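Local coordinates for protein putative nucleotidyltransferase TM1012 (Thermotoga maritima, PDB 4HX0) that is a putative nucleotidyltransferase of the aminoglycoside-2''-adenylyltransferase family that probably transfers a nucleotidyl group from a nucleotide to an acceptor, at residues D20-E25 and R63-F68; K26-V31 and Q52-G57. All coordinates share one frame; numbering follows the deposited sequence. Where two conformers were deposited one is given.

Interaction 1. Residues D20-E25 and R63-F68; sequences DRLKNE and RIFSEF. With BU1 (1,4-butanediol), chain P; BU1 (1,4-butanediol), chain J.
The nearest CA atoms are those of Arg21 and Ile64, 7.0 Å apart, where the last turn of helix 9-22 meets the end of helix 55-64. Leu22 to Glu25 form a type I beta turn, while Phe65 is the first residue to leave helical geometry and a short 3-10 segment, 66-68, follows.

Arg21 carries most of the contact. Its chain is extended from CG to NE and passes Phe65 with its aliphatic part, CB meeting ring atom CZ at 3.6 Å and CD lying beside CE1. At the end NH1 and NH2 grip the Glu67 carboxylate end-on, NH2 to OE1 at 2.7 Å and NH1 to OE2 at 2.9 Å. The two planes are 42° apart: the oxygens lie close to the guanidinium plane, but the nitrogens reach them from above the carboxylate. NH1 also donates to Ile64 O (3.0 Å) in the carbonyl plane, and NE bonds O5 of a butanediol that Lys17 holds as well. Phe68 CE2 lies over one face of the guanidinium, 3.4 Å from NH2.

The apolar half centres on Ile64, with CG2 against Arg21 CB (3.5 Å) and CD1 against Leu22 CD2 (3.7 Å); Leu22 CD2 also meets the edge of the Phe65 ring. Phe65 and Phe68 in turn pack on Leu88 and Ile90 of strand 81-90.

Glu67 reaches the arginine through a chain bent at chi2 (-99°). With a carboxylate, a carbonyl and a diol oxygen all near its plane, the guanidinium is fixed in rotation, and its charge is probably balanced largely by Glu67. The Ile64 O bond ties Arg21 to the end of helix 55-64, and the salt bridge ties it to the 3-10 turn that follows, at a partly exposed margin.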
loop_
_atom_site.group_PDB
_atom_site.type_symbol
_atom_site.label_atom_id
_atom_site.label_comp_id
_atom_site.label_asym_id
_atom_site.label_seq_id
_atom_site.Cartn_x
_atom_site.Cartn_y
_atom_site.Cartn_z
ATOM N N ASP A 20 10.758 -12.604 -0.568
ATOM C CA ASP A 20 11.985 -13.250 -1.040
ATOM C C ASP A 20 12.740 -12.430 -2.085
ATOM O O ASP A 20 13.948 -12.446 -2.110
ATOM C CB ASP A 20 11.702 -14.660 -1.540
ATOM C CG ASP A 20 11.512 -15.659 -0.386
ATOM O OD1 ASP A 20 11.858 -15.354 0.780
ATOM O OD2 ASP A 20 10.997 -16.744 -0.649
ATOM N N ARG A 21 12.034 -11.685 -2.922
ATOM C CA ARG A 21 12.736 -10.894 -3.917
ATOM C C ARG A 21 13.141 -9.521 -3.444
ATOM O O ARG A 21 13.947 -8.857 -4.097
ATOM C CB ARG A 21 11.896 -10.752 -5.171
ATOM C CG ARG A 21 11.659 -12.069 -5.843
ATOM C CD ARG A 21 11.392 -11.816 -7.305
ATOM N NE ARG A 21 10.867 -13.024 -7.880
ATOM C CZ ARG A 21 10.492 -13.140 -9.137
ATOM N NH1 ARG A 21 10.568 -12.096 -9.958
ATOM N NH2 ARG A 21 10.035 -14.300 -9.556
ATOM N N LEU A 22 12.535 -9.054 -2.361
ATOM C CA LEU A 22 12.841 -7.701 -1.898
ATOM C C LEU A 22 13.754 -7.718 -0.703
ATOM O O LEU A 22 14.473 -6.759 -0.492
ATOM C CB LEU A 22 11.573 -6.924 -1.551
ATOM C CG LEU A 22 10.655 -6.642 -2.741
ATOM C CD1 LEU A 22 9.446 -5.843 -2.289
ATOM C CD2 LEU A 22 11.432 -5.867 -3.799
ATOM N N LYS A 23 13.708 -8.804 0.070
ATOM C CA LYS A 23 14.389 -8.861 1.370
ATOM C C LYS A 23 15.832 -8.407 1.299
ATOM O O LYS A 23 16.309 -7.689 2.176
ATOM C CB LYS A 23 14.272 -10.236 2.048
ATOM C CG LYS A 23 14.862 -11.410 1.287
ATOM C CD LYS A 23 14.547 -12.711 2.006
ATOM C CE LYS A 23 15.308 -13.874 1.404
ATOM N NZ LYS A 23 14.794 -15.169 1.929
ATOM N N ASN A 24 16.541 -8.810 0.264
ATOM C CA ASN A 24 17.912 -8.381 0.195
ATOM C C ASN A 24 18.179 -7.433 -0.980
ATOM O O ASN A 24 19.226 -7.470 -1.643
ATOM C CB ASN A 24 18.848 -9.579 0.337
ATOM C CG ASN A 24 18.810 -10.182 1.739
ATOM O OD1 ASN A 24 19.211 -9.551 2.720
ATOM N ND2 ASN A 24 18.319 -11.410 1.837
ATOM N N GLU A 25 17.191 -6.564 -1.200
ATOM C CA GLU A 25 17.336 -5.409 -2.080
ATOM C C GLU A 25 17.287 -4.071 -1.334
ATOM O O GLU A 25 16.799 -3.986 -0.209
ATOM C CB GLU A 25 16.302 -5.451 -3.218
ATOM C CG GLU A 25 16.269 -6.750 -4.015
ATOM C CD GLU A 25 17.649 -7.292 -4.360
ATOM O OE1 GLU A 25 18.552 -6.498 -4.707
ATOM O OE2 GLU A 25 17.830 -8.523 -4.256
ATOM N N ARG A 63 10.738 -3.740 -11.804
ATOM C CA ARG A 63 11.820 -4.461 -12.466
ATOM C C ARG A 63 12.084 -5.814 -11.782
ATOM O O ARG A 63 12.204 -6.844 -12.443
ATOM C CB ARG A 63 13.075 -3.592 -12.442
ATOM C CG ARG A 63 14.268 -4.226 -13.119
ATOM C CD ARG A 63 15.543 -3.426 -12.947
ATOM N NE ARG A 63 16.583 -4.108 -13.713
ATOM C CZ ARG A 63 17.794 -3.628 -13.966
ATOM N NH1 ARG A 63 18.156 -2.429 -13.510
ATOM N NH2 ARG A 63 18.646 -4.358 -14.686
ATOM N N ILE A 64 12.203 -5.804 -10.458
ATOM C CA ILE A 64 12.368 -7.055 -9.699
ATOM C C ILE A 64 11.270 -8.078 -10.008
ATOM O O ILE A 64 11.523 -9.286 -10.068
ATOM C CB ILE A 64 12.448 -6.767 -8.196
ATOM C CG1 ILE A 64 13.758 -6.036 -7.892
ATOM C CG2 ILE A 64 12.371 -8.057 -7.381
ATOM C CD1 ILE A 64 13.773 -5.302 -6.564
ATOM N N PHE A 65 10.043 -7.606 -10.189
ATOM C CA PHE A 65 8.902 -8.496 -10.412
ATOM C C PHE A 65 8.372 -8.370 -11.838
ATOM O O PHE A 65 7.179 -8.552 -12.095
ATOM C CB PHE A 65 7.784 -8.163 -9.416
ATOM C CG PHE A 65 8.160 -8.423 -7.987
ATOM C CD1 PHE A 65 7.942 -9.666 -7.417
ATOM C CD2 PHE A 65 8.722 -7.416 -7.218
ATOM C CE1 PHE A 65 8.307 -9.901 -6.097
ATOM C CE2 PHE A 65 9.062 -7.633 -5.898
ATOM C CZ PHE A 65 8.853 -8.877 -5.339
ATOM N N SER A 66 9.278 -8.096 -12.771
ATOM C CA SER A 66 8.897 -7.788 -14.150
ATOM C C SER A 66 7.954 -8.823 -14.771
ATOM O O SER A 66 6.992 -8.463 -15.458
ATOM C CB SER A 66 10.153 -7.604 -15.013
ATOM O OG SER A 66 10.944 -8.770 -14.976
ATOM N N GLU A 67 8.210 -10.105 -14.525
ATOM C CA GLU A 67 7.361 -11.158 -15.092
ATOM C C GLU A 67 5.900 -11.125 -14.600
ATOM O O GLU A 67 5.023 -11.703 -15.243
ATOM C CB GLU A 67 7.996 -12.535 -14.896
ATOM C CG GLU A 67 7.929 -13.056 -13.469
ATOM C CD GLU A 67 9.219 -12.837 -12.703
ATOM O OE1 GLU A 67 9.729 -13.864 -12.178
ATOM O OE2 GLU A 67 9.723 -11.669 -12.649
ATOM N N PHE A 68 5.647 -10.425 -13.482
ATOM C CA PHE A 68 4.314 -10.356 -12.869
ATOM C C PHE A 68 3.581 -9.051 -13.130
ATOM O O PHE A 68 2.458 -8.890 -12.695
ATOM C CB PHE A 68 4.427 -10.505 -11.353
ATOM C CG PHE A 68 5.072 -11.769 -10.936
ATOM C CD1 PHE A 68 4.433 -12.982 -11.144
ATOM C CD2 PHE A 68 6.339 -11.752 -10.375
ATOM C CE1 PHE A 68 5.041 -14.166 -10.773
ATOM C CE2 PHE A 68 6.959 -12.935 -9.990
ATOM C CZ PHE A 68 6.308 -14.144 -10.204
HETATM C C1 BU1 P . 14.189 -5.180 1.979
HETATM C C2 BU1 P . 13.035 -6.133 2.319
HETATM C C3 BU1 P . 12.653 -5.989 3.777
HETATM C C4 BU1 P . 12.508 -7.314 4.501
HETATM O O5 BU1 P . 13.896 -4.359 0.835
HETATM O O6 BU1 P . 12.863 -7.104 5.879
HETATM C C1 BU1 J . 7.993 -15.847 -7.524
HETATM C C2 BU1 J . 8.112 -16.856 -8.661
HETATM C C3 BU1 J . 6.879 -17.745 -8.664
HETATM C C4 BU1 J . 6.157 -17.766 -10.003
HETATM O O5 BU1 J . 9.296 -15.499 -7.056
HETATM O O6 BU1 J . 4.742 -17.758 -9.760
#

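Interaction 2. Residues K26-V31 and Q52-G57. With BU1 (1,4-butanediol), chain P.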
loop_
_atom_site.group_PDB
_atom_site.type_symbol
_atom_site.label_atom_id
_atom_site.label_comp_id
_atom_site.label_asym_id
_atom_site.label_seq_id
_atom_site.Cartn_x
_atom_site.Cartn_y
_atom_site.Cartn_z
ATOM N N LYS A 26 17.782 -2.991 -1.930
ATOM C CA LYS A 26 17.817 -1.732 -1.166
ATOM C C LYS A 26 16.520 -0.906 -1.249
ATOM O O LYS A 26 16.523 0.317 -1.112
ATOM C CB LYS A 26 19.071 -0.911 -1.487
ATOM C CG LYS A 26 20.359 -1.550 -0.979
ATOM C CD LYS A 26 20.273 -1.927 0.499
ATOM C CE LYS A 26 21.351 -2.928 0.870
ATOM N NZ LYS A 26 21.219 -3.421 2.269
ATOM N N VAL A 27 15.414 -1.615 -1.433
ATOM C CA VAL A 27 14.111 -1.036 -1.700
ATOM C C VAL A 27 13.439 -0.646 -0.394
ATOM O O VAL A 27 13.367 -1.425 0.572
ATOM C CB VAL A 27 13.211 -1.975 -2.539
ATOM C CG1 VAL A 27 11.857 -1.327 -2.807
ATOM C CG2 VAL A 27 13.880 -2.302 -3.863
ATOM N N ASN A 28 12.966 0.588 -0.388
ATOM C CA ASN A 28 12.233 1.155 0.718
ATOM C C ASN A 28 10.770 0.867 0.452
ATOM O O ASN A 28 10.133 1.583 -0.300
ATOM C CB ASN A 28 12.509 2.661 0.735
ATOM C CG ASN A 28 11.658 3.415 1.728
ATOM O OD1 ASN A 28 11.203 2.863 2.717
ATOM N ND2 ASN A 28 11.397 4.695 1.425
ATOM N N TRP A 29 10.252 -0.205 1.068
ATOM C CA TRP A 29 8.906 -0.626 0.834
ATOM C C TRP A 29 8.227 -1.008 2.109
ATOM O O TRP A 29 8.862 -1.329 3.116
ATOM C CB TRP A 29 8.861 -1.772 -0.183
ATOM C CG TRP A 29 9.461 -3.050 0.342
ATOM C CD1 TRP A 29 10.800 -3.327 0.588
ATOM C CD2 TRP A 29 8.743 -4.262 0.743
ATOM N NE1 TRP A 29 10.944 -4.592 1.087
ATOM C CE2 TRP A 29 9.758 -5.210 1.189
ATOM C CE3 TRP A 29 7.402 -4.649 0.756
ATOM C CZ2 TRP A 29 9.426 -6.491 1.651
ATOM C CZ3 TRP A 29 7.083 -5.944 1.195
ATOM C CH2 TRP A 29 8.070 -6.837 1.634
ATOM N N VAL A 30 6.911 -0.973 2.068
ATOM C CA VAL A 30 6.088 -1.401 3.182
ATOM C C VAL A 30 4.846 -2.000 2.593
ATOM O O VAL A 30 4.395 -1.594 1.524
ATOM C CB VAL A 30 5.641 -0.235 4.101
ATOM C CG1 VAL A 30 6.769 0.212 5.010
ATOM C CG2 VAL A 30 5.096 0.927 3.287
ATOM N N VAL A 31 4.306 -2.975 3.294
ATOM C CA VAL A 31 2.985 -3.464 2.971
ATOM C C VAL A 31 2.057 -2.434 3.566
ATOM O O VAL A 31 2.285 -1.925 4.667
ATOM C CB VAL A 31 2.765 -4.844 3.615
ATOM C CG1 VAL A 31 1.327 -5.333 3.435
ATOM C CG2 VAL A 31 3.727 -5.843 2.986
ATOM N N GLN A 52 3.540 0.015 -0.669
ATOM C CA GLN A 52 3.847 1.401 -0.810
ATOM C C GLN A 52 5.363 1.538 -0.710
ATOM O O GLN A 52 6.034 0.812 0.031
ATOM C CB GLN A 52 3.140 2.199 0.277
ATOM C CG GLN A 52 3.478 3.670 0.290
ATOM C CD GLN A 52 2.561 4.444 1.210
ATOM O OE1 GLN A 52 1.576 3.901 1.704
ATOM N NE2 GLN A 52 2.876 5.719 1.435
ATOM N N THR A 53 5.905 2.462 -1.476
ATOM C CA THR A 53 7.334 2.572 -1.556
ATOM C C THR A 53 7.611 4.009 -1.955
ATOM O O THR A 53 6.718 4.843 -1.927
ATOM C CB THR A 53 7.876 1.541 -2.583
ATOM O OG1 THR A 53 9.301 1.646 -2.672
ATOM C CG2 THR A 53 7.227 1.749 -3.973
ATOM N N ASP A 54 8.842 4.317 -2.299
ATOM C CA ASP A 54 9.115 5.667 -2.734
ATOM C C ASP A 54 9.120 5.647 -4.245
ATOM O O ASP A 54 8.828 4.624 -4.847
ATOM C CB ASP A 54 10.392 6.208 -2.100
ATOM C CG ASP A 54 11.579 5.266 -2.252
ATOM O OD1 ASP A 54 11.528 4.343 -3.093
ATOM O OD2 ASP A 54 12.577 5.452 -1.518
ATOM N N GLU A 55 9.397 6.777 -4.882
ATOM C CA GLU A 55 9.358 6.809 -6.331
ATOM C C GLU A 55 10.307 5.766 -6.944
ATOM O O GLU A 55 9.906 4.975 -7.795
ATOM C CB GLU A 55 9.715 8.212 -6.822
ATOM C CG GLU A 55 9.782 8.281 -8.325
ATOM C CD GLU A 55 9.915 9.704 -8.812
ATOM O OE1 GLU A 55 9.765 10.632 -7.985
ATOM O OE2 GLU A 55 10.160 9.868 -10.017
ATOM N N GLU A 56 11.557 5.745 -6.490
ATOM C CA GLU A 56 12.526 4.800 -7.026
ATOM C C GLU A 56 12.099 3.365 -6.781
ATOM O O GLU A 56 12.234 2.535 -7.660
ATOM C CB GLU A 56 13.938 5.059 -6.467
ATOM C CG GLU A 56 14.517 6.392 -6.970
ATOM C CD GLU A 56 14.348 6.560 -8.481
ATOM O OE1 GLU A 56 14.826 5.657 -9.207
ATOM O OE2 GLU A 56 13.726 7.566 -8.944
ATOM N N GLY A 57 11.532 3.119 -5.606
ATOM C CA GLY A 57 11.136 1.795 -5.187
ATOM C C GLY A 57 10.084 1.219 -6.100
ATOM O O GLY A 57 10.119 0.045 -6.383
HETATM C C1 BU1 P . 14.189 -5.180 1.979
HETATM C C2 BU1 P . 13.035 -6.133 2.319
HETATM C C3 BU1 P . 12.653 -5.989 3.777
HETATM C C4 BU1 P . 12.508 -7.314 4.501
HETATM O O5 BU1 P . 13.896 -4.359 0.835
HETATM O O6 BU1 P . 12.863 -7.104 5.879
HETATM O O HOH W 1 13.402 2.310 -2.701
#
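Val30 and Gln52 form an antiparallel hydrogen-bonded pair: Val30 N donates to Gln52 O at 2.8 Å and Gln52 N to Val30 O at 2.9 Å, both bonds nearly in line with the carbonyls. Their side chains lie side by side, Val30 CG2 against Gln52 CB (3.8 Å). One residue further, Thr53 OG1 donates to Asn28 O over only 2.5 Å, from above the carbonyl plane. Placing OG1 anti to the backbone N of Thr53 (chi1 180°) turns the hydroxyl toward Asn28 O.

Asp54 is the N-cap of helix 55-64. OD1 accepts from Gly57 N at 2.8 Å, and a water bridges the same oxygen to Asn28 N. OD2 takes a weak bond from Asn28 ND2, with amide and carboxylate nearly perpendicular (82°), while Asn28 OD1 turns to Lys120. Val27 CG1 rests on Gly57 CA at 4.0 Å.

Trp29 adds little area here: its CB stands 4.2 Å from Thr53 CB, and the indole leads away to Ile18 and Leu22 of helix 9-22, with a butanediol, less certainly placed, at its edge. Replacing the indole with an alanine is likely to open a gap between strand 29-32 and helix 9-22, leaving Ile18 and Leu22 without this packing partner.

Outward, strand 49-53 continues the sheet through backbone bonds from Thr53 to Met98 and Asp100 in strand 93-103. Val30 and Gln52 pack against Leu133 of strand 128-133, Val27 and Thr53 against Ile61 of helix 55-64, so strand 29-32, the outer strand of the five-stranded mixed sheet, whose Val31 also bonds Pro131 through the backbone, is joined to its sheet partner between these elements.

Interaction 2 is nested along the chain inside the loop closed by interaction 1: residues 20-25 run straight into 26-31, and 52-57 leads into helix 55-64 while 63-68 leaves it. The two centres lie 11 Å apart, on the same side of the chain's centre, and meet where Leu22 CD1 packs on Trp29 CD2 at 3.5 Å and Ile64 CD1 on Val27 CG2 at 4.0 Å. One butanediol touches both, lying by the turn between helix 9-22 and strand 29-32. Interaction 2 pairs neighbouring strands 29-32 and 49-53, whereas interaction 1 joins the ends of two helices, so together they fix helices 9-22 and 55-64 relative to the sheet.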